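Local coordinates for fructosamine deglycase FrlB (Bacillus subtilis, PDB 3EUA) that catalyses the conversion of a range of fructosamine 6-phosphates to glucose 6-phosphate and a free amino acid, at the interface of chains A and B. Sequence-based numbering; all coordinates share one arbitrary frame. Chains: chain A/B, Putative fructose-aminoacid-6-phosphate deglycase.

Contact 1: the interface of chains A and B. Residues chain A 233, 237, 261, 265, 269; chain B 323, 327, 329.
OXT of B:Tyr329, an oxygen of the C-terminal carboxylate of chain B, is gripped by NE of A:Arg261 at 2.8 Å and by water 1, which also meets the carbonyl oxygen of A:Arg261. The NE bond is nearly straight, 170° at the hydrogen. NH2 of the same guanidinium donates to the other carboxylate oxygen, B:Tyr329 O, at 3.0 Å. Both oxygens lie close to the guanidinium plane, so A:Arg261 holds the terminus side-on, although NH2 stands above the carboxylate plane and not on a lone pair. An extended chain from CG to NE carries the guanidinium to this chain end, where, within chain A, the rim of the A:Phe233 ring lies over one of its faces. Replacing A:Arg261 by an alanine removes both guanidinium bonds, which would probably leave the terminal carboxylate without its cationic mate and freer to turn, though the B:Tyr329 ring stays packed.

That ring is clasped by aromatics of chain A. A:Phe237 sets its CE2 edge over the centre of one face, with the planes 66° apart; CD1 of A:Phe233 reaches CD1 of B:Tyr329 at 3.4 Å, the two side chains running past each other in opposite directions. At the phenol end, water 2 lies between OH of B:Tyr329 and the carbonyl oxygen of A:Phe233.

B:Tyr323 forms the second aromatic centre. With CG anti to the backbone N (chi1 179°), the A:Phe265 ring lies between A:Phe237 and A:Tyr269 and points CZ into the face of B:Tyr323 near the rim, 3.6 Å from its CG. A:Tyr269 adds CD1 against CE1 of B:Tyr323 at 3.5 Å, while its OH lies 3.5 Å from CB of B:Val327.

Helix 256-269 and the 3-10 helices 231-234 and 236-239, all in chain A's second SIS (sugar isomerase) region, receive chain B's C-terminal tail in this part of a two-fold homodimer interface of a homooctameric enzyme.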
loop_
_atom_site.group_PDB
_atom_site.type_symbol
_atom_site.label_atom_id
_atom_site.label_comp_id
_atom_site.label_asym_id
_atom_site.label_seq_id
_atom_site.Cartn_x
_atom_site.Cartn_y
_atom_site.Cartn_z
ATOM N N PHE A 233 11.920 1.616 -9.768
ATOM C CA PHE A 233 12.394 1.719 -11.147
ATOM C C PHE A 233 11.335 2.180 -12.152
ATOM O O PHE A 233 11.598 2.231 -13.372
ATOM C CB PHE A 233 13.036 0.387 -11.591
ATOM C CG PHE A 233 14.313 0.080 -10.892
ATOM C CD1 PHE A 233 15.441 0.824 -11.165
ATOM C CD2 PHE A 233 14.399 -0.943 -9.954
ATOM C CE1 PHE A 233 16.621 0.576 -10.518
ATOM C CE2 PHE A 233 15.569 -1.203 -9.297
ATOM C CZ PHE A 233 16.705 -0.450 -9.593
ATOM N N PHE A 237 12.966 6.461 -8.611
ATOM C CA PHE A 237 14.432 6.474 -8.776
ATOM C C PHE A 237 14.975 7.746 -9.438
ATOM O O PHE A 237 16.139 8.081 -9.260
ATOM C CB PHE A 237 14.938 5.178 -9.453
ATOM C CG PHE A 237 14.737 5.083 -10.947
ATOM C CD1 PHE A 237 13.576 5.500 -11.571
ATOM C CD2 PHE A 237 15.686 4.428 -11.710
ATOM C CE1 PHE A 237 13.407 5.346 -12.919
ATOM C CE2 PHE A 237 15.530 4.246 -13.046
ATOM C CZ PHE A 237 14.381 4.702 -13.678
ATOM N N ARG A 261 18.484 -5.246 -6.671
ATOM C CA ARG A 261 18.519 -4.447 -7.886
ATOM C C ARG A 261 18.487 -2.957 -7.532
ATOM O O ARG A 261 19.250 -2.158 -8.097
ATOM C CB ARG A 261 17.359 -4.839 -8.812
ATOM C CG ARG A 261 17.339 -4.151 -10.132
ATOM C CD ARG A 261 16.025 -4.345 -10.796
ATOM N NE ARG A 261 15.983 -3.674 -12.097
ATOM C CZ ARG A 261 14.863 -3.484 -12.794
ATOM N NH1 ARG A 261 13.694 -3.912 -12.336
ATOM N NH2 ARG A 261 14.899 -2.839 -13.950
ATOM N N PHE A 265 21.543 0.022 -8.177
ATOM C CA PHE A 265 21.351 1.286 -8.841
ATOM C C PHE A 265 21.714 2.450 -7.929
ATOM O O PHE A 265 22.468 3.331 -8.328
ATOM C CB PHE A 265 19.894 1.423 -9.288
ATOM C CG PHE A 265 19.596 2.712 -9.956
ATOM C CD1 PHE A 265 19.861 2.874 -11.303
ATOM C CD2 PHE A 265 19.014 3.767 -9.250
ATOM C CE1 PHE A 265 19.584 4.044 -11.933
ATOM C CE2 PHE A 265 18.738 4.973 -9.872
ATOM C CZ PHE A 265 19.013 5.105 -11.213
ATOM N N TYR A 269 24.282 5.811 -8.507
ATOM C CA TYR A 269 23.781 7.187 -8.646
ATOM C C TYR A 269 23.536 7.977 -7.366
ATOM O O TYR A 269 23.316 9.184 -7.404
ATOM C CB TYR A 269 22.491 7.140 -9.459
ATOM C CG TYR A 269 22.820 6.604 -10.781
ATOM C CD1 TYR A 269 23.471 7.397 -11.711
ATOM C CD2 TYR A 269 22.596 5.282 -11.081
ATOM C CE1 TYR A 269 23.834 6.889 -12.912
ATOM C CE2 TYR A 269 22.959 4.767 -12.277
ATOM C CZ TYR A 269 23.571 5.557 -13.195
ATOM O OH TYR A 269 23.904 4.997 -14.405
ATOM N N TYR B 323 17.494 9.041 -15.782
ATOM C CA TYR B 323 17.762 7.597 -15.697
ATOM C C TYR B 323 16.835 6.721 -16.558
ATOM O O TYR B 323 17.303 5.866 -17.264
ATOM C CB TYR B 323 17.680 7.141 -14.236
ATOM C CG TYR B 323 18.416 7.994 -13.228
ATOM C CD1 TYR B 323 19.768 8.279 -13.378
ATOM C CD2 TYR B 323 17.784 8.402 -12.044
ATOM C CE1 TYR B 323 20.443 9.030 -12.431
ATOM C CE2 TYR B 323 18.463 9.159 -11.083
ATOM C CZ TYR B 323 19.802 9.465 -11.295
ATOM O OH TYR B 323 20.503 10.204 -10.349
ATOM N N VAL B 327 19.863 4.975 -18.895
ATOM C CA VAL B 327 20.920 4.163 -18.300
ATOM C C VAL B 327 20.384 2.753 -18.055
ATOM O O VAL B 327 19.189 2.485 -18.156
ATOM C CB VAL B 327 21.478 4.746 -16.983
ATOM C CG1 VAL B 327 21.924 6.169 -17.209
ATOM C CG2 VAL B 327 20.454 4.686 -15.824
ATOM N N TYR B 329 19.566 -0.493 -15.760
ATOM C CA TYR B 329 19.152 -0.687 -14.370
ATOM C C TYR B 329 18.320 -1.918 -14.176
ATOM O O TYR B 329 17.687 -2.376 -15.097
ATOM C CB TYR B 329 18.407 0.548 -13.815
ATOM C CG TYR B 329 17.244 1.086 -14.658
ATOM C CD1 TYR B 329 15.947 0.595 -14.505
ATOM C CD2 TYR B 329 17.444 2.100 -15.584
ATOM C CE1 TYR B 329 14.901 1.087 -15.255
ATOM C CE2 TYR B 329 16.392 2.597 -16.351
ATOM C CZ TYR B 329 15.125 2.085 -16.175
ATOM O OH TYR B 329 14.096 2.576 -16.919
ATOM O OXT TYR B 329 18.321 -2.458 -13.076
HETATM O O HOH W 1 20.177 -1.976 -10.919
HETATM O O HOH W 2 11.836 2.137 -15.900
#

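Contact 2: the interface of chains A and B. Residues chain A 323-324, 327, 329; chain B 233, 237-238, 265.
OE2 of B:Glu238 accepts two successive backbone N-H groups of chain A, those of A:Tyr323 and A:Met324 (a selenomethionine), each at 2.9 Å. The two bonds differ in approach: N of A:Tyr323 comes on the syn side, 27° out of the carboxylate plane, whereas N of A:Met324 arrives nearly along the C-O axis with a straight 169° at the hydrogen. The side chain of B:Glu238 is bent at chi2 (-77°), and in this shape OE2 meets both adjoining peptide N-H groups.

The packing is tightest around A:Tyr329 and A:Tyr323. CE2 of B:Phe237 points over the centre of the A:Tyr329 ring, 3.6 Å from its CE2, in an edge-to-face pair. CD1 of B:Phe233 meets CD1 of A:Tyr329 at 3.3 Å, and CD1 of B:Phe265 lies 3.5 Å from the CB of that tyrosine. B:Phe265 also directs CZ at the face of A:Tyr323, 3.5 Å from CG, so one phenylalanine edge bridges both tyrosines.

Contacts thin out toward the margins. A:Val327 gives up merely 2 Å² to chain B and approaches B:Phe265 CE1 through CG2 at 4.0 Å. The side chain of A:Met324 is also loosely held, although its backbone N is fixed by B:Glu238: it crosses B:Phe237 at about a right angle and brings its terminal methyl CE to within 3.9 Å of CE1 of B:Phe237, in the plane at the ring's edge.

The site thus fastens the C-terminal tail of chain A to chain B by a backbone clamp at A:Tyr323 and A:Met324 and by aromatic packing of A:Tyr323 and A:Tyr329, tying two subunits of an enzyme that assembles as a homooctamer.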
loop_
_atom_site.group_PDB
_atom_site.type_symbol
_atom_site.label_atom_id
_atom_site.label_comp_id
_atom_site.label_asym_id
_atom_site.label_seq_id
_atom_site.Cartn_x
_atom_site.Cartn_y
_atom_site.Cartn_z
ATOM N N TYR A 323 1.140 17.451 18.097
ATOM C CA TYR A 323 -0.296 17.271 17.854
ATOM C C TYR A 323 -0.873 16.069 18.579
ATOM O O TYR A 323 -1.874 16.211 19.307
ATOM C CB TYR A 323 -0.596 17.164 16.348
ATOM C CG TYR A 323 0.035 18.271 15.509
ATOM C CD1 TYR A 323 -0.063 19.601 15.898
ATOM C CD2 TYR A 323 0.673 17.994 14.299
ATOM C CE1 TYR A 323 0.484 20.623 15.139
ATOM C CE2 TYR A 323 1.235 19.032 13.528
ATOM C CZ TYR A 323 1.136 20.333 13.960
ATOM O OH TYR A 323 1.666 21.366 13.212
HETATM N N MSE A 324 -0.256 14.907 18.398
HETATM C CA MSE A 324 -0.750 13.701 19.035
HETATM C C MSE A 324 -0.714 13.870 20.539
HETATM O O MSE A 324 0.283 14.355 21.138
HETATM C CB MSE A 324 0.064 12.484 18.633
HETATM C CG MSE A 324 -0.519 11.150 19.088
HETATM SE SE MSE A 324 0.642 9.649 18.639
HETATM C CE MSE A 324 0.926 10.047 16.813
ATOM N N VAL A 327 -3.672 17.998 20.867
ATOM C CA VAL A 327 -4.747 18.767 20.275
ATOM C C VAL A 327 -5.861 17.825 19.844
ATOM O O VAL A 327 -5.688 16.602 19.809
ATOM C CB VAL A 327 -4.267 19.591 19.078
ATOM C CG1 VAL A 327 -3.130 20.525 19.507
ATOM C CG2 VAL A 327 -3.829 18.678 17.924
ATOM N N TYR A 329 -8.458 16.340 17.095
ATOM C CA TYR A 329 -8.427 16.089 15.640
ATOM C C TYR A 329 -9.221 14.871 15.220
ATOM O O TYR A 329 -9.439 13.978 16.038
ATOM C CB TYR A 329 -6.995 15.931 15.132
ATOM C CG TYR A 329 -6.191 14.853 15.835
ATOM C CD1 TYR A 329 -6.264 13.520 15.443
ATOM C CD2 TYR A 329 -5.340 15.187 16.877
ATOM C CE1 TYR A 329 -5.522 12.555 16.079
ATOM C CE2 TYR A 329 -4.594 14.236 17.526
ATOM C CZ TYR A 329 -4.675 12.917 17.122
ATOM O OH TYR A 329 -3.919 11.980 17.807
ATOM O OXT TYR A 329 -9.598 14.779 14.053
ATOM N N PHE B 233 -3.358 10.586 10.765
ATOM C CA PHE B 233 -3.525 10.901 12.192
ATOM C C PHE B 233 -2.823 9.936 13.161
ATOM O O PHE B 233 -3.001 10.022 14.363
ATOM C CB PHE B 233 -5.011 11.050 12.509
ATOM C CG PHE B 233 -5.644 12.251 11.845
ATOM C CD1 PHE B 233 -5.324 13.546 12.277
ATOM C CD2 PHE B 233 -6.577 12.100 10.820
ATOM C CE1 PHE B 233 -5.872 14.633 11.705
ATOM C CE2 PHE B 233 -7.146 13.215 10.215
ATOM C CZ PHE B 233 -6.800 14.484 10.659
ATOM N N PHE B 237 0.924 13.275 10.318
ATOM C CA PHE B 237 0.420 14.627 10.607
ATOM C C PHE B 237 1.371 15.484 11.457
ATOM O O PHE B 237 1.309 16.706 11.393
ATOM C CB PHE B 237 -1.029 14.592 11.164
ATOM C CG PHE B 237 -1.174 14.204 12.626
ATOM C CD1 PHE B 237 -0.434 13.193 13.212
ATOM C CD2 PHE B 237 -2.209 14.770 13.373
ATOM C CE1 PHE B 237 -0.628 12.850 14.539
ATOM C CE2 PHE B 237 -2.430 14.429 14.702
ATOM C CZ PHE B 237 -1.651 13.461 15.292
ATOM N N GLU B 238 2.261 14.858 12.210
ATOM C CA GLU B 238 3.257 15.589 12.987
ATOM C C GLU B 238 4.203 16.424 12.118
ATOM O O GLU B 238 4.783 17.385 12.616
ATOM C CB GLU B 238 4.057 14.629 13.831
ATOM C CG GLU B 238 3.301 14.060 15.058
ATOM C CD GLU B 238 3.206 15.038 16.200
ATOM O OE1 GLU B 238 4.189 15.775 16.458
ATOM O OE2 GLU B 238 2.166 15.081 16.873
ATOM N N PHE B 265 -8.007 19.286 9.865
ATOM C CA PHE B 265 -6.809 19.410 10.672
ATOM C C PHE B 265 -5.730 20.223 9.948
ATOM O O PHE B 265 -5.125 21.145 10.534
ATOM C CB PHE B 265 -6.239 18.030 11.005
ATOM C CG PHE B 265 -5.003 18.105 11.815
ATOM C CD1 PHE B 265 -5.081 18.170 13.194
ATOM C CD2 PHE B 265 -3.765 18.199 11.205
ATOM C CE1 PHE B 265 -3.962 18.285 13.939
ATOM C CE2 PHE B 265 -2.649 18.338 11.967
ATOM C CZ PHE B 265 -2.753 18.376 13.329
#

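Contacts 1 and 2 have C-alpha centres about 36 Å apart and are twins under the two-fold symmetry of the A/B interface, with the chains that give and receive the tail exchanged. Both place residues 323, 327 and 329 of one chain's tail against 233, 237 and 265 of the other, using the 3-10 helices 231-234 and 236-239 and helix 256-269. The arginine grip of contact 1 and the glutamate clamp of contact 2 are thus expected in both copies; the water bridges are shown for contact 1. Each subunit lends its tail and receives its partner's, a reciprocal exchange that probably stabilises this pair within the homooctamer.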